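Local atomic coordinates of Tae4 (Agrobacterium tumefaciens, PDB entry 6IJF), a protein that probably acts as a type VI secretion amidase effector, a papain-like (clan CA) cysteine hydrolase that cleaves amide bonds in bacterial peptidoglycan. Residues R27-E32 against A49-I54; V82-L87 against G131-V136; V119-I124 against E154-W159. All blocks are in the same frame, centred on the assembly; numbering follows the deposited sequence.

Overall arrangement
From the N terminus, interaction 1 comes first: the link between helices 26-33 and 48-58 is closed when 27-32 packs against 49-54, before interaction 2 opens. Residues 82-87, leading into helix 84-92, open interaction 2, which strand 131-137 closes; between them strand 116-122 opens interaction 3, closed by strand 155-160, so the two contacts cross. Helix 48-58 joins interactions 1 and 2, with Ala-49 against Leu-87 and Val-82. Strands 116-122 and 131-137 are neighbours in one antiparallel sheet, joining interactions 2 and 3. Interactions 1 and 3 lie on opposite sides of the chain's centre, their own centres about 21 Å apart.

Interaction 1 (R27-E32 against A49-I54); sequences RDLFTE and AIRVSI
Leu-29 of helix 26-33 meets Ile-50, Arg-51 and Ile-54 of helix 48-58 in a buried, largely apolar helix-helix contact without a hydrogen bond between the two segments. The axes stay 11.7 Å apart at closest approach and run at 48° to each other, a separation wide enough that side chains, not backbones, do the touching. The CG of Leu-29 is anti to its backbone N (chi1 175°), and the two methyls beyond it divide the work. CD1 reaches CD1 of Ile-54 at 3.7 Å. CD2 sits 3.8 Å above the guanidinium plane of Arg-51, over its centre, and also touches CG2 of Ile-50 at 4.0 Å. Beside them, Phe-30 crosses Ile-50 at about a right angle, with CE1 3.8 Å from the Ile-50 CD1 methyl. Helix 48-58 begins at Cys-48, the probable nucleophile of a papain-like fold, so this contact packs helix 26-33 obliquely against the presumed catalytic helix. The guanidinium of Arg-51 is buried, and each of its three nitrogens has a partner: NE bonds to Thr-47 OG1, NH1 to the carbonyl of Pro-14 and NH2 to that of Leu-24. These bonds fix the rotation of the flat group whose face receives the leucine methyl. Ile-80 of strand 79-80 packs on both Ile-50 and Ile-54.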
loop_
_atom_site.group_PDB
_atom_site.type_symbol
_atom_site.label_atom_id
_atom_site.label_comp_id
_atom_site.label_asym_id
_atom_site.label_seq_id
_atom_site.Cartn_x
_atom_site.Cartn_y
_atom_site.Cartn_z
ATOM N N ARG C 27 -17.083 -18.051 1.421
ATOM C CA ARG C 27 -17.407 -19.500 1.393
ATOM C C ARG C 27 -17.890 -19.918 2.789
ATOM O O ARG C 27 -18.965 -20.531 2.899
ATOM C CB ARG C 27 -16.171 -20.255 0.908
ATOM C CG ARG C 27 -16.296 -21.766 0.934
ATOM C CD ARG C 27 -15.082 -22.327 0.198
ATOM N NE ARG C 27 -13.845 -22.166 0.972
ATOM C CZ ARG C 27 -12.593 -22.222 0.481
ATOM N NH1 ARG C 27 -12.368 -22.359 -0.813
ATOM N NH2 ARG C 27 -11.555 -22.214 1.295
ATOM N N ASP C 28 -17.169 -19.541 3.839
ATOM C CA ASP C 28 -17.527 -19.905 5.235
ATOM C C ASP C 28 -18.755 -19.120 5.687
ATOM O O ASP C 28 -19.623 -19.702 6.351
ATOM C CB ASP C 28 -16.331 -19.727 6.180
ATOM C CG ASP C 28 -15.274 -20.832 6.025
ATOM O OD1 ASP C 28 -15.659 -21.996 5.758
ATOM O OD2 ASP C 28 -14.077 -20.508 6.107
ATOM N N LEU C 29 -18.818 -17.821 5.397
ATOM C CA LEU C 29 -19.987 -16.987 5.792
ATOM C C LEU C 29 -21.282 -17.625 5.246
ATOM O O LEU C 29 -22.280 -17.731 5.990
ATOM C CB LEU C 29 -19.782 -15.586 5.223
ATOM C CG LEU C 29 -20.945 -14.629 5.439
ATOM C CD1 LEU C 29 -20.952 -14.121 6.871
ATOM C CD2 LEU C 29 -20.874 -13.472 4.462
ATOM N N PHE C 30 -21.298 -17.958 3.962
ATOM C CA PHE C 30 -22.503 -18.486 3.267
ATOM C C PHE C 30 -22.802 -19.879 3.833
ATOM O O PHE C 30 -23.990 -20.210 3.992
ATOM C CB PHE C 30 -22.285 -18.480 1.751
ATOM C CG PHE C 30 -22.477 -17.142 1.073
ATOM C CD1 PHE C 30 -22.437 -15.956 1.788
ATOM C CD2 PHE C 30 -22.636 -17.075 -0.300
ATOM C CE1 PHE C 30 -22.566 -14.736 1.142
ATOM C CE2 PHE C 30 -22.786 -15.856 -0.940
ATOM C CZ PHE C 30 -22.753 -14.683 -0.219
ATOM N N THR C 31 -21.766 -20.681 4.155
ATOM C CA THR C 31 -21.981 -22.017 4.782
ATOM C C THR C 31 -22.687 -21.823 6.125
ATOM O O THR C 31 -23.677 -22.519 6.377
ATOM C CB THR C 31 -20.694 -22.832 4.899
ATOM O OG1 THR C 31 -20.182 -22.936 3.568
ATOM C CG2 THR C 31 -20.933 -24.220 5.470
ATOM N N GLU C 32 -22.248 -20.878 6.954
ATOM C CA GLU C 32 -22.816 -20.747 8.313
ATOM C C GLU C 32 -24.332 -20.521 8.186
ATOM O O GLU C 32 -25.066 -21.085 9.008
ATOM C CB GLU C 32 -22.153 -19.635 9.124
ATOM C CG GLU C 32 -22.713 -19.514 10.524
ATOM C CD GLU C 32 -22.053 -18.459 11.381
ATOM O OE1 GLU C 32 -20.894 -18.087 11.062
ATOM O OE2 GLU C 32 -22.669 -18.052 12.403
ATOM N N ALA C 49 -23.487 -5.993 3.330
ATOM C CA ALA C 49 -24.802 -5.829 3.997
ATOM C C ALA C 49 -25.246 -7.144 4.691
ATOM O O ALA C 49 -25.880 -7.059 5.776
ATOM C CB ALA C 49 -25.854 -5.347 3.010
ATOM N N ILE C 50 -24.900 -8.302 4.136
ATOM C CA ILE C 50 -25.050 -9.635 4.810
ATOM C C ILE C 50 -24.284 -9.633 6.140
ATOM O O ILE C 50 -24.838 -10.027 7.192
ATOM C CB ILE C 50 -24.554 -10.766 3.890
ATOM C CG1 ILE C 50 -25.345 -10.816 2.586
ATOM C CG2 ILE C 50 -24.582 -12.102 4.608
ATOM C CD1 ILE C 50 -24.677 -11.635 1.499
ATOM N N ARG C 51 -23.037 -9.173 6.114
ATOM C CA ARG C 51 -22.159 -9.223 7.312
ATOM C C ARG C 51 -22.738 -8.296 8.382
ATOM O O ARG C 51 -22.821 -8.701 9.564
ATOM C CB ARG C 51 -20.712 -8.897 6.915
ATOM C CG ARG C 51 -20.116 -9.936 5.986
ATOM C CD ARG C 51 -18.748 -9.552 5.441
ATOM N NE ARG C 51 -18.215 -10.576 4.561
ATOM C CZ ARG C 51 -17.539 -11.646 4.974
ATOM N NH1 ARG C 51 -17.338 -11.839 6.267
ATOM N NH2 ARG C 51 -17.039 -12.487 4.090
ATOM N N VAL C 52 -23.182 -7.089 8.008
ATOM C CA VAL C 52 -23.777 -6.155 9.010
ATOM C C VAL C 52 -25.130 -6.702 9.511
ATOM O O VAL C 52 -25.367 -6.637 10.755
ATOM C CB VAL C 52 -23.866 -4.711 8.488
ATOM C CG1 VAL C 52 -24.677 -3.840 9.453
ATOM C CG2 VAL C 52 -22.474 -4.113 8.275
ATOM N N SER C 53 -25.966 -7.250 8.634
ATOM C CA SER C 53 -27.256 -7.912 9.031
ATOM C C SER C 53 -26.996 -8.971 10.107
ATOM O O SER C 53 -27.643 -8.930 11.168
ATOM C CB SER C 53 -27.954 -8.541 7.853
ATOM O OG SER C 53 -28.309 -7.601 6.878
ATOM N N ILE C 54 -26.004 -9.835 9.901
ATOM C CA ILE C 54 -25.688 -10.964 10.832
ATOM C C ILE C 54 -25.263 -10.411 12.192
ATOM O O ILE C 54 -25.742 -10.937 13.228
ATOM C CB ILE C 54 -24.637 -11.885 10.208
ATOM C CG1 ILE C 54 -25.276 -12.685 9.082
ATOM C CG2 ILE C 54 -24.001 -12.778 11.257
ATOM C CD1 ILE C 54 -24.307 -13.317 8.136
#

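Interaction 2 (V82-L87 against G131-V136); sequences VNMRRL and GHIDLV
OD2 of Asp-134 is gripped by three N-H groups: His-132 NE2 at 2.8 Å and, from the loop beyond, the backbone amides of Ser-147 and Ala-148. The imidazole bond is fairly straight (157° at the hydrogen) and comes from the anti side, 31° out of the carboxylate plane, while the oxygen lies close to the ring plane. The other oxygen, OD1, turns its anti lone pair to the backbone N of Leu-135 at 2.8 Å, so both ends of the carboxylate are tied down and its rotation is fixed. The His-132 side chain touches Cys-48, and its ring meets Tyr-150 edge to face. On the strand's other side, toward helix 84-92, the contact is van der Waals packing without a hydrogen bond between the segments. Met-84 bends at chi2 (-92°), which sets SD against the bare backbone of Gly-131, 3.6 Å from its N. Its CG lies 3.6 Å from the Gly-131 carbonyl O, and CE continues to the carbonyl O of His-132 at 3.7 Å. The same CG touches CG2 of Ile-133 at 3.9 Å, and Leu-87 crosses Ile-133 at about a right angle, bringing its CD2 4.1 Å from that CG2. Met-84 therefore packs on the backbone of Gly-131 and His-132, its side chain also touching Cys-48 and Ala-120. The strand thus presents His-132 and Asp-134 on one side and packs on Met-84 and Leu-87 of helix 84-92 on the other, an arrangement consistent with the Cys-His-Asp triad of papain-like hydrolases, in which Cys-48 would be the nucleophile, His-132 its partner and Asp-134 the residue that orients the imidazole.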
loop_
_atom_site.group_PDB
_atom_site.type_symbol
_atom_site.label_atom_id
_atom_site.label_comp_id
_atom_site.label_asym_id
_atom_site.label_seq_id
_atom_site.Cartn_x
_atom_site.Cartn_y
_atom_site.Cartn_z
ATOM N N VAL C 82 -29.494 -7.984 1.747
ATOM C CA VAL C 82 -28.271 -8.226 0.919
ATOM C C VAL C 82 -27.823 -6.927 0.247
ATOM O O VAL C 82 -26.661 -6.869 -0.175
ATOM C CB VAL C 82 -28.502 -9.347 -0.106
ATOM C CG1 VAL C 82 -27.434 -9.415 -1.183
ATOM C CG2 VAL C 82 -28.652 -10.686 0.600
ATOM N N ASN C 83 -28.697 -5.936 0.134
ATOM C CA ASN C 83 -28.472 -4.715 -0.697
ATOM C C ASN C 83 -28.017 -3.622 0.259
ATOM O O ASN C 83 -28.765 -3.299 1.234
ATOM C CB ASN C 83 -29.725 -4.245 -1.448
ATOM C CG ASN C 83 -29.483 -3.025 -2.319
ATOM O OD1 ASN C 83 -29.110 -3.114 -3.488
ATOM N ND2 ASN C 83 -29.768 -1.883 -1.760
ATOM N N MET C 84 -26.826 -3.071 0.001
ATOM C CA MET C 84 -26.228 -2.080 0.927
ATOM C C MET C 84 -27.128 -0.839 1.010
ATOM O O MET C 84 -27.388 -0.375 2.129
ATOM C CB MET C 84 -24.819 -1.697 0.491
ATOM C CG MET C 84 -24.246 -0.576 1.315
ATOM S SD MET C 84 -24.617 1.030 0.527
ATOM C CE MET C 84 -24.050 2.106 1.848
ATOM N N ARG C 85 -27.638 -0.356 -0.117
ATOM C CA ARG C 85 -28.513 0.866 -0.141
ATOM C C ARG C 85 -29.763 0.631 0.730
ATOM O O ARG C 85 -30.107 1.500 1.585
ATOM C CB ARG C 85 -28.844 1.239 -1.597
ATOM C CG ARG C 85 -29.557 2.585 -1.745
ATOM C CD ARG C 85 -30.085 2.853 -3.155
ATOM N NE ARG C 85 -29.300 2.261 -4.244
ATOM C CZ ARG C 85 -28.175 2.765 -4.763
ATOM N NH1 ARG C 85 -27.644 3.879 -4.273
ATOM N NH2 ARG C 85 -27.568 2.136 -5.761
ATOM N N ARG C 86 -30.442 -0.509 0.537
ATOM C CA ARG C 86 -31.654 -0.859 1.323
ATOM C C ARG C 86 -31.301 -1.008 2.798
ATOM O O ARG C 86 -32.065 -0.480 3.620
ATOM C CB ARG C 86 -32.331 -2.117 0.757
ATOM C CG ARG C 86 -33.015 -1.857 -0.576
ATOM C CD ARG C 86 -34.269 -2.705 -0.743
ATOM N NE ARG C 86 -33.882 -4.091 -0.839
ATOM C CZ ARG C 86 -33.260 -4.634 -1.886
ATOM N NH1 ARG C 86 -32.959 -5.923 -1.871
ATOM N NH2 ARG C 86 -32.963 -3.899 -2.947
ATOM N N LEU C 87 -30.156 -1.627 3.147
ATOM C CA LEU C 87 -29.804 -1.748 4.585
ATOM C C LEU C 87 -29.555 -0.353 5.169
ATOM O O LEU C 87 -29.971 -0.114 6.307
ATOM C CB LEU C 87 -28.609 -2.696 4.780
ATOM C CG LEU C 87 -28.207 -2.940 6.246
ATOM C CD1 LEU C 87 -29.344 -3.544 7.054
ATOM C CD2 LEU C 87 -26.989 -3.839 6.331
ATOM N N GLY C 131 -22.638 1.137 -2.530
ATOM C CA GLY C 131 -21.493 1.499 -1.684
ATOM C C GLY C 131 -21.244 0.423 -0.648
ATOM O O GLY C 131 -21.489 -0.756 -0.945
ATOM N N HIS C 132 -20.670 0.803 0.486
ATOM C CA HIS C 132 -20.133 -0.145 1.493
ATOM C C HIS C 132 -20.698 0.247 2.845
ATOM O O HIS C 132 -20.679 1.440 3.188
ATOM C CB HIS C 132 -18.602 -0.125 1.485
ATOM C CG HIS C 132 -17.985 -1.062 2.466
ATOM N ND1 HIS C 132 -18.073 -2.422 2.311
ATOM C CD2 HIS C 132 -17.301 -0.835 3.613
ATOM C CE1 HIS C 132 -17.463 -3.012 3.331
ATOM N NE2 HIS C 132 -16.954 -2.059 4.132
ATOM N N ILE C 133 -21.191 -0.738 3.581
ATOM C CA ILE C 133 -21.628 -0.530 4.987
ATOM C C ILE C 133 -20.813 -1.440 5.896
ATOM O O ILE C 133 -20.445 -2.568 5.465
ATOM C CB ILE C 133 -23.150 -0.740 5.093
ATOM C CG1 ILE C 133 -23.654 -0.225 6.430
ATOM C CG2 ILE C 133 -23.538 -2.193 4.802
ATOM C CD1 ILE C 133 -25.155 -0.081 6.484
ATOM N N ASP C 134 -20.472 -0.950 7.081
ATOM C CA ASP C 134 -19.431 -1.596 7.905
ATOM C C ASP C 134 -19.571 -1.054 9.320
ATOM O O ASP C 134 -20.406 -0.163 9.551
ATOM C CB ASP C 134 -18.029 -1.323 7.325
ATOM C CG ASP C 134 -16.987 -2.394 7.603
ATOM O OD1 ASP C 134 -17.096 -3.078 8.631
ATOM O OD2 ASP C 134 -16.124 -2.595 6.743
ATOM N N LEU C 135 -18.789 -1.616 10.231
ATOM C CA LEU C 135 -18.607 -1.106 11.606
ATOM C C LEU C 135 -17.264 -0.409 11.673
ATOM O O LEU C 135 -16.294 -0.868 11.060
ATOM C CB LEU C 135 -18.633 -2.254 12.631
ATOM C CG LEU C 135 -19.881 -3.146 12.600
ATOM C CD1 LEU C 135 -19.868 -4.112 13.747
ATOM C CD2 LEU C 135 -21.169 -2.340 12.581
ATOM N N VAL C 136 -17.201 0.675 12.413
ATOM C CA VAL C 136 -15.966 1.490 12.463
ATOM C C VAL C 136 -15.632 1.772 13.923
ATOM O O VAL C 136 -16.563 1.954 14.730
ATOM C CB VAL C 136 -16.115 2.765 11.618
ATOM C CG1 VAL C 136 -17.241 3.675 12.095
ATOM C CG2 VAL C 136 -14.784 3.530 11.537
#

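Interaction 3 (V119-I124 against E154-W159); sequences VAFNNI and ETIWFW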
loop_
_atom_site.group_PDB
_atom_site.type_symbol
_atom_site.label_atom_id
_atom_site.label_comp_id
_atom_site.label_asym_id
_atom_site.label_seq_id
_atom_site.Cartn_x
_atom_site.Cartn_y
_atom_site.Cartn_z
ATOM N N VAL C 119 -21.082 2.653 9.739
ATOM C CA VAL C 119 -20.675 3.643 8.709
ATOM C C VAL C 119 -21.157 3.147 7.351
ATOM O O VAL C 119 -21.021 1.951 7.082
ATOM C CB VAL C 119 -19.158 3.909 8.721
ATOM C CG1 VAL C 119 -18.348 2.655 8.434
ATOM C CG2 VAL C 119 -18.802 5.040 7.770
ATOM N N ALA C 120 -21.651 4.063 6.529
ATOM C CA ALA C 120 -22.045 3.813 5.133
ATOM C C ALA C 120 -21.275 4.762 4.230
ATOM O O ALA C 120 -21.351 5.984 4.445
ATOM C CB ALA C 120 -23.529 3.993 5.000
ATOM N N PHE C 121 -20.517 4.189 3.305
ATOM C CA PHE C 121 -19.759 4.877 2.240
ATOM C C PHE C 121 -20.636 4.806 0.998
ATOM O O PHE C 121 -20.771 3.703 0.439
ATOM C CB PHE C 121 -18.389 4.234 2.041
ATOM C CG PHE C 121 -17.534 4.179 3.287
ATOM C CD1 PHE C 121 -16.749 5.261 3.674
ATOM C CD2 PHE C 121 -17.484 3.033 4.057
ATOM C CE1 PHE C 121 -15.967 5.195 4.814
ATOM C CE2 PHE C 121 -16.666 2.953 5.174
ATOM C CZ PHE C 121 -15.926 4.037 5.568
ATOM N N ASN C 122 -21.239 5.932 0.611
ATOM C CA ASN C 122 -22.249 5.973 -0.483
ATOM C C ASN C 122 -21.589 6.382 -1.799
ATOM O O ASN C 122 -20.885 7.411 -1.798
ATOM C CB ASN C 122 -23.393 6.923 -0.154
ATOM C CG ASN C 122 -23.953 6.680 1.219
ATOM O OD1 ASN C 122 -23.860 7.547 2.097
ATOM N ND2 ASN C 122 -24.461 5.482 1.442
ATOM N N ASN C 123 -21.821 5.625 -2.869
ATOM C CA ASN C 123 -21.389 5.933 -4.258
ATOM C C ASN C 123 -19.860 5.960 -4.343
ATOM O O ASN C 123 -19.233 7.047 -4.327
ATOM C CB ASN C 123 -22.085 7.215 -4.733
ATOM C CG ASN C 123 -23.578 7.137 -4.503
ATOM O OD1 ASN C 123 -24.227 6.187 -4.941
ATOM N ND2 ASN C 123 -24.102 8.079 -3.741
ATOM N N ILE C 124 -19.265 4.794 -4.438
ATOM C CA ILE C 124 -17.792 4.606 -4.540
ATOM C C ILE C 124 -17.344 4.662 -5.996
ATOM O O ILE C 124 -17.828 3.906 -6.818
ATOM C CB ILE C 124 -17.382 3.287 -3.858
ATOM C CG1 ILE C 124 -17.775 3.343 -2.370
ATOM C CG2 ILE C 124 -15.914 2.979 -4.101
ATOM C CD1 ILE C 124 -18.002 1.992 -1.704
ATOM N N GLU C 154 -18.638 9.459 -2.263
ATOM C CA GLU C 154 -19.281 10.796 -2.405
ATOM C C GLU C 154 -19.718 11.334 -1.035
ATOM O O GLU C 154 -19.399 12.505 -0.705
ATOM C CB GLU C 154 -20.471 10.683 -3.356
ATOM C CG GLU C 154 -21.237 11.981 -3.552
ATOM C CD GLU C 154 -22.347 11.876 -4.592
ATOM O OE1 GLU C 154 -23.159 10.929 -4.502
ATOM O OE2 GLU C 154 -22.411 12.750 -5.498
ATOM N N THR C 155 -20.464 10.539 -0.270
ATOM C CA THR C 155 -20.890 10.900 1.101
ATOM C C THR C 155 -20.615 9.712 2.013
ATOM O O THR C 155 -20.537 8.561 1.533
ATOM C CB THR C 155 -22.357 11.345 1.208
ATOM O OG1 THR C 155 -23.190 10.218 0.961
ATOM C CG2 THR C 155 -22.738 12.444 0.235
ATOM N N ILE C 156 -20.419 10.019 3.279
ATOM C CA ILE C 156 -20.178 9.020 4.338
ATOM C C ILE C 156 -21.200 9.285 5.432
ATOM O O ILE C 156 -21.257 10.433 5.921
ATOM C CB ILE C 156 -18.730 9.138 4.815
ATOM C CG1 ILE C 156 -17.782 8.895 3.636
ATOM C CG2 ILE C 156 -18.480 8.220 5.997
ATOM C CD1 ILE C 156 -16.360 9.259 3.889
ATOM N N TRP C 157 -21.983 8.266 5.785
ATOM C CA TRP C 157 -22.936 8.370 6.911
ATOM C C TRP C 157 -22.341 7.650 8.107
ATOM O O TRP C 157 -21.916 6.481 7.973
ATOM C CB TRP C 157 -24.301 7.795 6.551
ATOM C CG TRP C 157 -25.025 8.519 5.466
ATOM C CD1 TRP C 157 -24.782 9.774 4.995
ATOM C CD2 TRP C 157 -26.189 8.041 4.775
ATOM N NE1 TRP C 157 -25.697 10.096 4.034
ATOM C CE2 TRP C 157 -26.573 9.054 3.874
ATOM C CE3 TRP C 157 -26.936 6.862 4.824
ATOM C CZ2 TRP C 157 -27.680 8.921 3.034
ATOM C CZ3 TRP C 157 -28.017 6.721 3.986
ATOM C CH2 TRP C 157 -28.383 7.738 3.101
ATOM N N PHE C 158 -22.354 8.303 9.252
ATOM C CA PHE C 158 -21.897 7.716 10.533
ATOM C C PHE C 158 -23.045 7.714 11.541
ATOM O O PHE C 158 -23.605 8.784 11.838
ATOM C CB PHE C 158 -20.701 8.501 11.057
ATOM C CG PHE C 158 -20.161 7.953 12.339
ATOM C CD1 PHE C 158 -19.847 6.617 12.447
ATOM C CD2 PHE C 158 -20.009 8.771 13.455
ATOM C CE1 PHE C 158 -19.389 6.090 13.645
ATOM C CE2 PHE C 158 -19.544 8.245 14.651
ATOM C CZ PHE C 158 -19.224 6.908 14.740
ATOM N N TRP C 159 -23.339 6.541 12.096
ATOM C CA TRP C 159 -24.244 6.360 13.272
ATOM C C TRP C 159 -23.412 6.021 14.504
ATOM O O TRP C 159 -22.965 4.884 14.656
ATOM C CB TRP C 159 -25.229 5.234 13.003
ATOM C CG TRP C 159 -26.191 5.416 11.871
ATOM C CD1 TRP C 159 -27.438 5.948 11.966
ATOM C CD2 TRP C 159 -26.075 4.929 10.519
ATOM N NE1 TRP C 159 -28.091 5.857 10.770
ATOM C CE2 TRP C 159 -27.303 5.197 9.874
ATOM C CE3 TRP C 159 -25.078 4.280 9.790
ATOM C CZ2 TRP C 159 -27.522 4.906 8.536
ATOM C CZ3 TRP C 159 -25.313 3.963 8.480
ATOM C CH2 TRP C 159 -26.517 4.269 7.856
#
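With CG of Asn-122 anti to its carbonyl carbon (chi1 -49°) and OG1 of Thr-155 set between its own backbone N and carbonyl carbon (chi1 69°), the two polar groups meet across neighbouring strands: Thr-155 OG1 donates to Asn-122 OD1 at 3.0 Å. That same OD1 lies 3.5 Å above one face of the Trp-157 indole, offset toward the rim. The strands run antiparallel, and the backbone bonds Ala-120 N to Trp-157 O (2.8 Å) and Trp-157 N to Ala-120 O (2.7 Å) pair their middle. A third bond, Asn-122 N to Thr-155 O, continues the pairing to a classic beta bulge, where Glu-154 and Thr-155 both face Asn-122. There Glu-154 N bonds to Asn-123 O at 3.2 Å, approaching from above the carbonyl plane, with a weaker bond to Asn-122 O. The side chains of Asn-123 and Glu-154 add one more weak bond, their amide and carboxylate planes 86° apart. On the face carrying Val-119, Phe-121 and Ile-156, Val-119 CG2 lies beside Ile-156 CG2 at 3.7 Å and also over one face of the Phe-121 ring, which in turn touches His-132 on strand 131-137. On the other face, Ala-120 CB meets CZ3 of Trp-159 at 3.9 Å; that indole is held through NE1 by Gly-98 O, and Met-91 of helix 84-92 packs against it.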